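Local coordinates for protein N-acetylmuramoyl-l-alanine amidase (Bartonella henselae, PDB 3NE8) that probably cleaves the amide bond between N-acetylmuramic acid and L-alanine in peptidoglycan, as a zinc-dependent hydrolase of cell-wall remodelling during division, at residues F35-R40 with T54-I59; S47-A52 with S219-A224; A75-S80 with I149-N154; I189-L194 with K210-S215. All blocks are in the same frame, centred on the assembly; numbering follows the deposited sequence. Where two conformers were deposited one is given.

Contact 1: F35-R40 with T54-I59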
# COMPACT_ATOMS: atom_id res chain seq x y z
N PHE A 35 -5.32 12.63 -23.30
CA PHE A 35 -4.90 12.52 -21.91
C PHE A 35 -3.79 11.49 -21.75
O PHE A 35 -2.81 11.72 -21.03
CB PHE A 35 -6.08 12.18 -21.00
CG PHE A 35 -5.73 12.27 -19.54
CD1 PHE A 35 -5.84 13.48 -18.87
CD2 PHE A 35 -5.21 11.18 -18.87
CE1 PHE A 35 -5.49 13.59 -17.54
CE2 PHE A 35 -4.85 11.29 -17.53
CZ PHE A 35 -4.99 12.50 -16.87
N ALA A 36 -3.93 10.34 -22.40
CA ALA A 36 -2.90 9.31 -22.34
C ALA A 36 -1.57 9.84 -22.85
O ALA A 36 -0.52 9.55 -22.26
CB ALA A 36 -3.32 8.07 -23.14
N ARG A 37 -1.60 10.60 -23.94
CA ARG A 37 -0.38 11.18 -24.48
C ARG A 37 0.25 12.18 -23.49
O ARG A 37 1.47 12.24 -23.34
CB ARG A 37 -0.67 11.82 -25.84
CG ARG A 37 -0.94 10.77 -26.91
CD ARG A 37 -1.53 11.37 -28.17
NE ARG A 37 -1.49 10.40 -29.27
CZ ARG A 37 -2.03 10.60 -30.47
NH1 ARG A 37 -2.73 11.71 -30.71
NH2 ARG A 37 -1.90 9.67 -31.41
N ALA A 38 -0.59 12.96 -22.81
CA ALA A 38 -0.08 13.90 -21.81
C ALA A 38 0.55 13.16 -20.62
O ALA A 38 1.59 13.57 -20.11
CB ALA A 38 -1.19 14.82 -21.33
N LEU A 39 -0.10 12.09 -20.18
CA LEU A 39 0.43 11.30 -19.07
C LEU A 39 1.74 10.61 -19.48
O LEU A 39 2.70 10.57 -18.72
CB LEU A 39 -0.63 10.32 -18.57
CG LEU A 39 -0.23 9.39 -17.43
CD1 LEU A 39 0.35 10.16 -16.24
CD2 LEU A 39 -1.43 8.59 -17.01
N ARG A 40 1.79 10.09 -20.71
CA ARG A 40 3.05 9.57 -21.23
C ARG A 40 4.15 10.62 -21.17
O ARG A 40 5.26 10.36 -20.71
CB ARG A 40 2.86 9.06 -22.67
CG ARG A 40 4.14 8.64 -23.39
CD ARG A 40 3.85 8.25 -24.87
NE ARG A 40 3.41 9.39 -25.67
CZ ARG A 40 2.89 9.30 -26.90
NH1 ARG A 40 2.74 8.13 -27.46
NH2 ARG A 40 2.51 10.39 -27.57
N THR A 54 -1.92 1.22 -25.30
CA THR A 54 -2.60 0.16 -26.02
C THR A 54 -2.88 0.57 -27.48
O THR A 54 -2.85 -0.27 -28.37
CB THR A 54 -3.92 -0.24 -25.35
OG1 THR A 54 -4.73 0.93 -25.22
CG2 THR A 54 -3.66 -0.86 -23.97
N ARG A 55 -3.22 1.84 -27.68
CA ARG A 55 -3.34 2.44 -29.01
C ARG A 55 -2.73 3.82 -28.94
O ARG A 55 -2.87 4.53 -27.93
CB ARG A 55 -4.80 2.54 -29.46
CG ARG A 55 -5.64 3.53 -28.64
CD ARG A 55 -7.09 3.52 -29.09
NE ARG A 55 -7.97 4.40 -28.30
CZ ARG A 55 -8.30 5.64 -28.63
NH1 ARG A 55 -7.80 6.20 -29.73
NH2 ARG A 55 -9.13 6.33 -27.88
N ASP A 56 -2.04 4.20 -30.01
CA ASP A 56 -1.53 5.56 -30.17
C ASP A 56 -2.02 6.12 -31.50
O ASP A 56 -1.29 6.81 -32.23
CB ASP A 56 -0.01 5.60 -30.07
CG ASP A 56 0.51 7.00 -29.76
OD1 ASP A 56 1.73 7.19 -29.89
OD2 ASP A 56 -0.29 7.89 -29.42
N SER A 57 -3.27 5.80 -31.80
CA SER A 57 -3.95 6.24 -33.01
C SER A 57 -5.42 5.94 -32.81
O SER A 57 -5.82 5.34 -31.80
CB SER A 57 -3.43 5.48 -34.22
OG SER A 57 -3.75 4.11 -34.14
N ASP A 58 -6.23 6.34 -33.79
CA ASP A 58 -7.67 6.20 -33.71
C ASP A 58 -8.08 4.84 -34.25
O ASP A 58 -8.45 4.72 -35.43
CB ASP A 58 -8.35 7.32 -34.50
CG ASP A 58 -9.84 7.32 -34.33
OD1 ASP A 58 -10.31 6.90 -33.27
OD2 ASP A 58 -10.54 7.74 -35.28
N ILE A 59 -7.99 3.82 -33.42
CA ILE A 59 -8.40 2.48 -33.80
C ILE A 59 -9.27 1.88 -32.70
O ILE A 59 -9.17 2.27 -31.53
CB ILE A 59 -7.20 1.54 -34.03
CG1 ILE A 59 -6.28 1.52 -32.81
CG2 ILE A 59 -6.44 1.93 -35.29
CD1 ILE A 59 -5.23 0.42 -32.82
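R37 and R40 share the carboxylate of D56, and the three form a salt-bridge network at the surface, joining helix 28-45 to the loop that follows strand 49-53. The arginines are three residues apart, so one helical turn presents both to the same acid. R37 comes side-on and spends two nitrogens on a single oxygen: NE reaches D56 OD2 at 2.8 Å, nearly in line with its C-O bond and with an N-H...O angle of 160°, while NH2 meets the same OD2 at 3.1 Å from above the carboxylate plane. Because the guanidinium and carboxylate planes stand 72° apart, this is not the flat fork in which each nitrogen takes its own oxygen. OD1 goes to R40 instead, whose NH1 approaches at 2.8 Å, again from above the carboxylate plane. The extended chain of R37 and the R40 chain, bent at chi3 (66°), bring two long, flexible cations to one short acid. Behind this shell the loop is held by R55, whose NH1 donates to S57 O at 3.0 Å and whose other nitrogens bond to backbone oxygens of P11, G12 and K29. L33 of the helix packs against D56. A last, weak bond ties R37 to the loop backbone: its NH2 lies 3.0 Å from D56 O, at the edge of the guanidinium and in its plane.

Contact 2: S47-A52 with S219-A224; sequences SHTIVA and SIRQFA
Strand 49-53, at one border of the sheet, and helix 206-227 meet where R221 reaches from the helix to S47 and H48 just before the strand and to T49 at its start. Two conformers of R221 were modelled, and the account holds for one. S47 O stands over one face of the guanidinium, 3.0 Å from R221 CZ, and although R221 NH1 is only 2.8 Å from that oxygen, its N-H bonds point elsewhere. One of them is taken up by a water, which accepts from R221 NH1 at 3.2 Å and from S47 N at 2.8 Å, so the direct approach is supplemented by a solvent bridge. T49 OG1 is obliquely placed, 3.1 Å from R221 NE, and H48 CB packs 4.0 Å from R221 NH2. In this amidase fold a mixed sheet is packed between helices, and the contact lies at the rim of one such layer: deeper in, I220 of the same helix packs on V7 of strand 5-11 and L43 of helix 28-45, while A224 packs on F5. Arginine suits this border because its long methylene chain can carry its charge across to the partly solvated loop. Two bends, at chi2 (-88°) and chi3 (62°), bring its end to the strand. T49 is equally apt on an edge strand: it sets OG1 next to the guanidinium, while its side chain also touches V7 and L43.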
# COMPACT_ATOMS: atom_id res chain seq x y z
N SER A 47 12.26 9.98 -14.24
CA SER A 47 13.25 8.94 -14.44
C SER A 47 12.62 7.57 -14.23
O SER A 47 11.64 7.42 -13.50
CB SER A 47 14.45 9.13 -13.52
OG SER A 47 14.07 9.05 -12.16
N HIS A 48 13.18 6.57 -14.90
CA HIS A 48 12.89 5.17 -14.60
C HIS A 48 11.44 4.73 -14.79
O HIS A 48 10.98 3.82 -14.10
CB HIS A 48 13.33 4.85 -13.16
CG HIS A 48 14.75 5.22 -12.86
ND1 HIS A 48 15.08 6.22 -11.97
CD2 HIS A 48 15.92 4.73 -13.33
CE1 HIS A 48 16.39 6.33 -11.90
NE2 HIS A 48 16.93 5.44 -12.72
N THR A 49 10.71 5.36 -15.71
CA THR A 49 9.41 4.82 -16.13
C THR A 49 9.38 4.58 -17.63
O THR A 49 9.66 5.49 -18.41
CB THR A 49 8.24 5.75 -15.77
OG1 THR A 49 8.30 6.09 -14.38
CG2 THR A 49 6.93 5.06 -16.08
N ILE A 50 9.04 3.36 -18.03
CA ILE A 50 8.88 3.02 -19.44
C ILE A 50 7.40 2.87 -19.71
O ILE A 50 6.70 2.15 -19.00
CB ILE A 50 9.62 1.72 -19.77
CG1 ILE A 50 11.12 1.89 -19.50
CG2 ILE A 50 9.39 1.34 -21.23
CD1 ILE A 50 11.92 0.66 -19.86
N VAL A 51 6.92 3.56 -20.74
CA VAL A 51 5.49 3.68 -20.99
C VAL A 51 5.12 3.14 -22.35
O VAL A 51 5.84 3.37 -23.33
CB VAL A 51 5.07 5.16 -20.99
CG1 VAL A 51 3.57 5.30 -21.19
CG2 VAL A 51 5.52 5.83 -19.71
N ALA A 52 4.01 2.43 -22.43
CA ALA A 52 3.42 2.07 -23.72
C ALA A 52 1.93 2.36 -23.66
O ALA A 52 1.33 2.35 -22.59
CB ALA A 52 3.67 0.60 -24.04
N SER A 219 1.92 10.02 -8.59
CA SER A 219 1.40 8.82 -7.92
C SER A 219 2.08 7.57 -8.44
O SER A 219 2.37 6.66 -7.67
CB SER A 219 -0.11 8.70 -8.09
OG SER A 219 -0.75 9.77 -7.42
N ILE A 220 2.29 7.51 -9.76
CA ILE A 220 2.98 6.37 -10.36
C ILE A 220 4.41 6.24 -9.85
O ILE A 220 4.86 5.13 -9.52
CB ILE A 220 2.94 6.44 -11.90
CG1 ILE A 220 1.50 6.23 -12.38
CG2 ILE A 220 3.89 5.41 -12.51
CD1 ILE A 220 1.30 6.55 -13.86
N ARG A 221 5.13 7.34 -9.75
CA ARG A 221 6.48 7.32 -9.20
C ARG A 221 6.50 6.78 -7.77
O ARG A 221 7.38 5.99 -7.39
CB ARG A 221 7.11 8.71 -9.26
CG ARG A 221 7.19 9.29 -10.67
CD ARG A 221 8.47 8.89 -11.38
NE ARG A 221 8.60 7.45 -11.56
CZ ARG A 221 9.69 6.76 -11.28
NH1 ARG A 221 10.76 7.37 -10.79
NH2 ARG A 221 9.72 5.45 -11.48
N GLN A 222 5.54 7.21 -6.96
CA GLN A 222 5.46 6.73 -5.58
C GLN A 222 5.15 5.24 -5.55
O GLN A 222 5.73 4.49 -4.76
CB GLN A 222 4.39 7.50 -4.82
CG GLN A 222 4.77 8.95 -4.52
CD GLN A 222 3.72 9.64 -3.69
OE1 GLN A 222 2.52 9.44 -3.89
NE2 GLN A 222 4.16 10.46 -2.73
N PHE A 223 4.26 4.80 -6.42
CA PHE A 223 3.91 3.39 -6.51
C PHE A 223 5.10 2.55 -6.96
O PHE A 223 5.34 1.46 -6.43
CB PHE A 223 2.73 3.26 -7.48
CG PHE A 223 2.16 1.88 -7.60
CD1 PHE A 223 1.51 1.28 -6.54
CD2 PHE A 223 2.22 1.21 -8.82
CE1 PHE A 223 0.94 0.02 -6.67
CE2 PHE A 223 1.67 -0.05 -8.96
CZ PHE A 223 1.02 -0.65 -7.88
N ALA A 224 5.87 3.07 -7.92
CA ALA A 224 7.07 2.38 -8.38
C ALA A 224 8.07 2.21 -7.24
O ALA A 224 8.67 1.15 -7.06
CB ALA A 224 7.71 3.15 -9.52
O HOH W 1 11.75 10.34 -11.51

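Contact 3: A75-S80 with I149-N154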
# COMPACT_ATOMS: atom_id res chain seq x y z
N ALA A 75 3.77 -5.38 -18.07
CA ALA A 75 3.45 -4.17 -17.33
C ALA A 75 3.46 -4.40 -15.83
O ALA A 75 3.03 -5.45 -15.36
CB ALA A 75 2.08 -3.64 -17.74
N ASP A 76 3.96 -3.41 -15.10
CA ASP A 76 3.83 -3.35 -13.65
C ASP A 76 2.56 -2.65 -13.20
O ASP A 76 2.18 -2.71 -12.02
CB ASP A 76 5.04 -2.63 -13.06
CG ASP A 76 6.34 -3.35 -13.36
OD1 ASP A 76 6.44 -4.55 -13.04
OD2 ASP A 76 7.26 -2.70 -13.90
N LEU A 77 1.90 -1.95 -14.12
CA LEU A 77 0.70 -1.17 -13.82
C LEU A 77 -0.01 -0.90 -15.14
O LEU A 77 0.64 -0.63 -16.15
CB LEU A 77 1.08 0.15 -13.15
CG LEU A 77 -0.05 1.13 -12.82
CD1 LEU A 77 -1.07 0.54 -11.85
CD2 LEU A 77 0.51 2.43 -12.28
N PHE A 78 -1.34 -0.96 -15.11
CA PHE A 78 -2.21 -0.74 -16.25
C PHE A 78 -3.26 0.28 -15.84
O PHE A 78 -3.93 0.11 -14.80
CB PHE A 78 -2.87 -2.06 -16.66
CG PHE A 78 -3.87 -1.93 -17.77
CD1 PHE A 78 -3.45 -1.75 -19.09
CD2 PHE A 78 -5.23 -1.99 -17.52
CE1 PHE A 78 -4.37 -1.66 -20.13
CE2 PHE A 78 -6.16 -1.88 -18.54
CZ PHE A 78 -5.72 -1.72 -19.86
N ILE A 79 -3.41 1.34 -16.62
CA ILE A 79 -4.37 2.41 -16.34
C ILE A 79 -5.25 2.62 -17.55
O ILE A 79 -4.76 3.01 -18.62
CB ILE A 79 -3.65 3.73 -15.99
CG1 ILE A 79 -2.68 3.54 -14.81
CG2 ILE A 79 -4.67 4.81 -15.69
CD1 ILE A 79 -1.83 4.77 -14.51
N SER A 80 -6.55 2.37 -17.40
CA SER A 80 -7.50 2.64 -18.47
C SER A 80 -8.13 4.00 -18.22
O SER A 80 -8.62 4.28 -17.12
CB SER A 80 -8.57 1.55 -18.52
OG SER A 80 -9.38 1.68 -19.68
N ILE A 149 -5.58 -1.62 -5.51
CA ILE A 149 -6.18 -0.83 -4.43
C ILE A 149 -5.21 0.24 -3.92
O ILE A 149 -5.57 1.40 -3.72
CB ILE A 149 -6.61 -1.75 -3.24
CG1 ILE A 149 -7.75 -2.70 -3.64
CG2 ILE A 149 -7.02 -0.93 -2.03
CD1 ILE A 149 -9.04 -2.00 -4.01
N ASN A 150 -3.97 -0.19 -3.68
CA ASN A 150 -2.95 0.73 -3.21
C ASN A 150 -2.78 1.88 -4.19
O ASN A 150 -2.75 3.05 -3.79
CB ASN A 150 -1.62 -0.01 -3.02
CG ASN A 150 -0.50 0.93 -2.65
OD1 ASN A 150 0.17 1.47 -3.50
ND2 ASN A 150 -0.31 1.14 -1.36
N PHE A 151 -2.67 1.57 -5.48
CA PHE A 151 -2.50 2.63 -6.45
C PHE A 151 -3.71 3.55 -6.50
O PHE A 151 -3.58 4.78 -6.55
CB PHE A 151 -2.18 2.07 -7.83
CG PHE A 151 -1.94 3.13 -8.86
CD1 PHE A 151 -0.86 3.99 -8.73
CD2 PHE A 151 -2.82 3.32 -9.92
CE1 PHE A 151 -0.63 4.99 -9.67
CE2 PHE A 151 -2.59 4.32 -10.86
CZ PHE A 151 -1.50 5.16 -10.73
N ALA A 152 -4.91 2.96 -6.51
CA ALA A 152 -6.12 3.78 -6.52
C ALA A 152 -6.13 4.77 -5.36
O ALA A 152 -6.44 5.95 -5.52
CB ALA A 152 -7.38 2.89 -6.48
N ASN A 153 -5.79 4.27 -4.16
CA ASN A 153 -5.75 5.10 -2.96
C ASN A 153 -4.78 6.24 -3.10
O ASN A 153 -5.09 7.38 -2.73
CB ASN A 153 -5.33 4.27 -1.74
CG ASN A 153 -6.46 3.48 -1.15
OD1 ASN A 153 -7.63 3.74 -1.44
ND2 ASN A 153 -6.12 2.50 -0.31
N ASN A 154 -3.60 5.94 -3.62
CA ASN A 154 -2.60 6.98 -3.76
C ASN A 154 -3.02 8.03 -4.79
O ASN A 154 -2.79 9.22 -4.58
CB ASN A 154 -1.24 6.40 -4.11
CG ASN A 154 -0.11 7.31 -3.67
OD1 ASN A 154 -0.16 7.89 -2.58
ND2 ASN A 154 0.91 7.43 -4.50
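The ring of F151 is the one flat group that carries this contact, and L77 lies on one of its faces: L77 CD2 sits almost over the ring centre, 3.8 Å from the centroid and 12° off the normal, a clear CH-pi interaction. I79 CD1 approaches the same ring obliquely, 3.8 Å from F151 CE2. Together they pack helix 135-161 against strand 77-82, an inner strand of the mixed sheet in this alpha/beta amidase fold; all three touching residues are buried and apolar. L77 and I79 are two residues apart on the strand and so point to the same side, toward the helix, while the intervening F78 points away. The leucine has two methyls to spread across the ring, CD2 over its middle and CD1 3.8 Å from F151 CD2; the beta-branched isoleucine suits an extended strand and offers its far CD1. On the helix, F151 carries CG anti to the backbone N (chi1 -178°), which throws the ring out toward the sheet, and both aliphatic side chains cross it at about a right angle. I220 of helix 206-227 packs on all three residues, and F223 of that helix meets F151 ring to ring with planes at about 55°. Elsewhere on helix 135-161, I149 and N153 pack on Y226 of the second subunit. At the ring's far atom, L77 CD2 lies 3.7 Å from F151 CZ, the closest approach across the contact.

Contact 4: I189-L194 with K210-S215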
# COMPACT_ATOMS: atom_id res chain seq x y z
N ILE A 189 -9.51 5.10 -14.61
CA ILE A 189 -9.65 6.47 -14.13
C ILE A 189 -10.60 7.23 -15.01
O ILE A 189 -10.41 7.30 -16.23
CB ILE A 189 -8.30 7.20 -14.09
CG1 ILE A 189 -7.34 6.46 -13.16
CG2 ILE A 189 -8.49 8.65 -13.64
CD1 ILE A 189 -5.98 7.11 -13.03
N GLU A 190 -11.67 7.76 -14.42
CA GLU A 190 -12.52 8.72 -15.10
C GLU A 190 -11.90 10.07 -14.85
O GLU A 190 -11.84 10.54 -13.71
CB GLU A 190 -13.95 8.69 -14.56
CG GLU A 190 -14.69 7.40 -14.81
CD GLU A 190 -15.16 7.21 -16.24
OE1 GLU A 190 -15.08 8.16 -17.05
OE2 GLU A 190 -15.62 6.09 -16.55
N ILE A 191 -11.39 10.70 -15.90
CA ILE A 191 -10.78 11.99 -15.64
C ILE A 191 -11.87 13.02 -15.37
O ILE A 191 -11.62 13.98 -14.64
CB ILE A 191 -9.82 12.42 -16.71
CG1 ILE A 191 -10.55 12.46 -18.05
CG2 ILE A 191 -8.63 11.47 -16.75
CD1 ILE A 191 -9.75 13.10 -19.16
N GLY A 192 -13.08 12.77 -15.88
CA GLY A 192 -14.28 13.54 -15.58
C GLY A 192 -15.42 12.90 -16.34
O GLY A 192 -15.20 11.95 -17.09
N TYR A 193 -16.64 13.41 -16.18
CA TYR A 193 -17.79 12.82 -16.86
C TYR A 193 -18.33 13.75 -17.93
O TYR A 193 -18.75 14.87 -17.63
CB TYR A 193 -18.89 12.44 -15.85
CG TYR A 193 -18.41 11.38 -14.89
CD1 TYR A 193 -18.48 10.03 -15.23
CD2 TYR A 193 -17.83 11.73 -13.68
CE1 TYR A 193 -18.00 9.05 -14.36
CE2 TYR A 193 -17.35 10.75 -12.81
CZ TYR A 193 -17.45 9.42 -13.15
OH TYR A 193 -16.98 8.44 -12.30
N LEU A 194 -18.33 13.30 -19.17
CA LEU A 194 -18.84 14.13 -20.26
C LEU A 194 -20.34 14.38 -20.17
O LEU A 194 -20.88 15.22 -20.90
CB LEU A 194 -18.45 13.54 -21.61
CG LEU A 194 -17.03 13.89 -22.04
CD1 LEU A 194 -16.60 13.13 -23.28
CD2 LEU A 194 -16.90 15.39 -22.29
N LYS A 210 -3.16 18.48 -18.34
CA LYS A 210 -1.74 18.33 -18.02
C LYS A 210 -1.52 18.31 -16.50
O LYS A 210 -0.73 17.52 -15.99
CB LYS A 210 -0.93 19.46 -18.66
CG LYS A 210 0.57 19.36 -18.42
CD LYS A 210 1.30 20.51 -19.09
CE LYS A 210 2.80 20.34 -18.99
NZ LYS A 210 3.52 21.35 -19.83
N GLN A 211 -2.21 19.19 -15.78
CA GLN A 211 -2.07 19.23 -14.33
C GLN A 211 -2.54 17.92 -13.69
O GLN A 211 -1.91 17.41 -12.76
CB GLN A 211 -2.83 20.42 -13.76
CG GLN A 211 -2.17 21.75 -14.14
CD GLN A 211 -3.02 22.96 -13.85
OE1 GLN A 211 -4.12 22.85 -13.31
NE2 GLN A 211 -2.52 24.14 -14.22
N MSE A 212 -3.63 17.35 -14.20
CA MSE A 212 -4.09 16.08 -13.67
C MSE A 212 -3.12 14.97 -14.02
O MSE A 212 -2.82 14.11 -13.18
CB MSE A 212 -5.50 15.74 -14.15
CG MSE A 212 -6.01 14.44 -13.57
SE MSE A 212 -7.91 14.13 -13.93
CE MSE A 212 -8.06 12.34 -13.22
N ALA A 213 -2.62 14.97 -15.26
CA ALA A 213 -1.64 13.98 -15.66
C ALA A 213 -0.39 14.05 -14.80
O ALA A 213 0.18 13.03 -14.44
CB ALA A 213 -1.31 14.15 -17.15
N ALA A 214 0.04 15.27 -14.46
CA ALA A 214 1.23 15.43 -13.62
C ALA A 214 1.02 14.80 -12.25
O ALA A 214 1.94 14.19 -11.69
CB ALA A 214 1.59 16.90 -13.48
N SER A 215 -0.18 14.94 -11.69
CA SER A 215 -0.49 14.36 -10.40
C SER A 215 -0.47 12.83 -10.49
O SER A 215 0.10 12.14 -9.63
CB SER A 215 -1.85 14.84 -9.92
OG SER A 215 -2.19 14.25 -8.68
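M212, present as selenomethionine, brings its end onto the side chains of I189 and I191 and the backbone of I191, and here the packing is close. Its methyl CE lies 3.7 Å from I189 CG2, 3.7 Å from I191 CG2 and the same from I191 CA, so the end of the strand and the first residue after it are met. The selenium follows, with SE 3.8 Å from I191 CB and 3.8 Å from I191 O. A long, unbranched chain is right for this reach: CG is anti to the backbone N (chi1 -178°) and the rest is extended, sending its end to the two isoleucines, whose branched side chains pack around the CE methyl. Two conformers of I191 were modelled, and its contacts are those of one. L159 and I164 also pack on M212, and F35, V31 and L203 on I191. The solvent side of helix 206-227 is different: K210 and Q211 are exposed there, and K210 touches E42 and K45 of helix 28-45. Between I189 and I191, E190 turns away from the helix, and its OE1 accepts from the backbone N of D84. Helix 206-227 thus packs on one side of inner strand 186-190 of the mixed sheet, with E190 on the other, about 5 Å from the zinc bound by H13, E28, H82, D84 and E115 in this zinc-dependent amidase fold.

From the N terminus, contact 1 closes first, linking helix 28-45 to the loop just beyond strand 49-53. Contact 2 opens within that short loop but closes only at helix 206-227, so the two cross, and R40 packs on V51 where they touch. The long span of contact 2 takes in contact 3, which joins strand 77-82 to helix 135-161, and then contact 4, which joins strand 186-190 to the earlier part of helix 206-227; these two follow in series. Strands 77-82 and 186-190 are sheet neighbours, and contacts 2, 3 and 4 all reach the same sheet. F35 of contact 1 packs on I191 and M212 of contact 4.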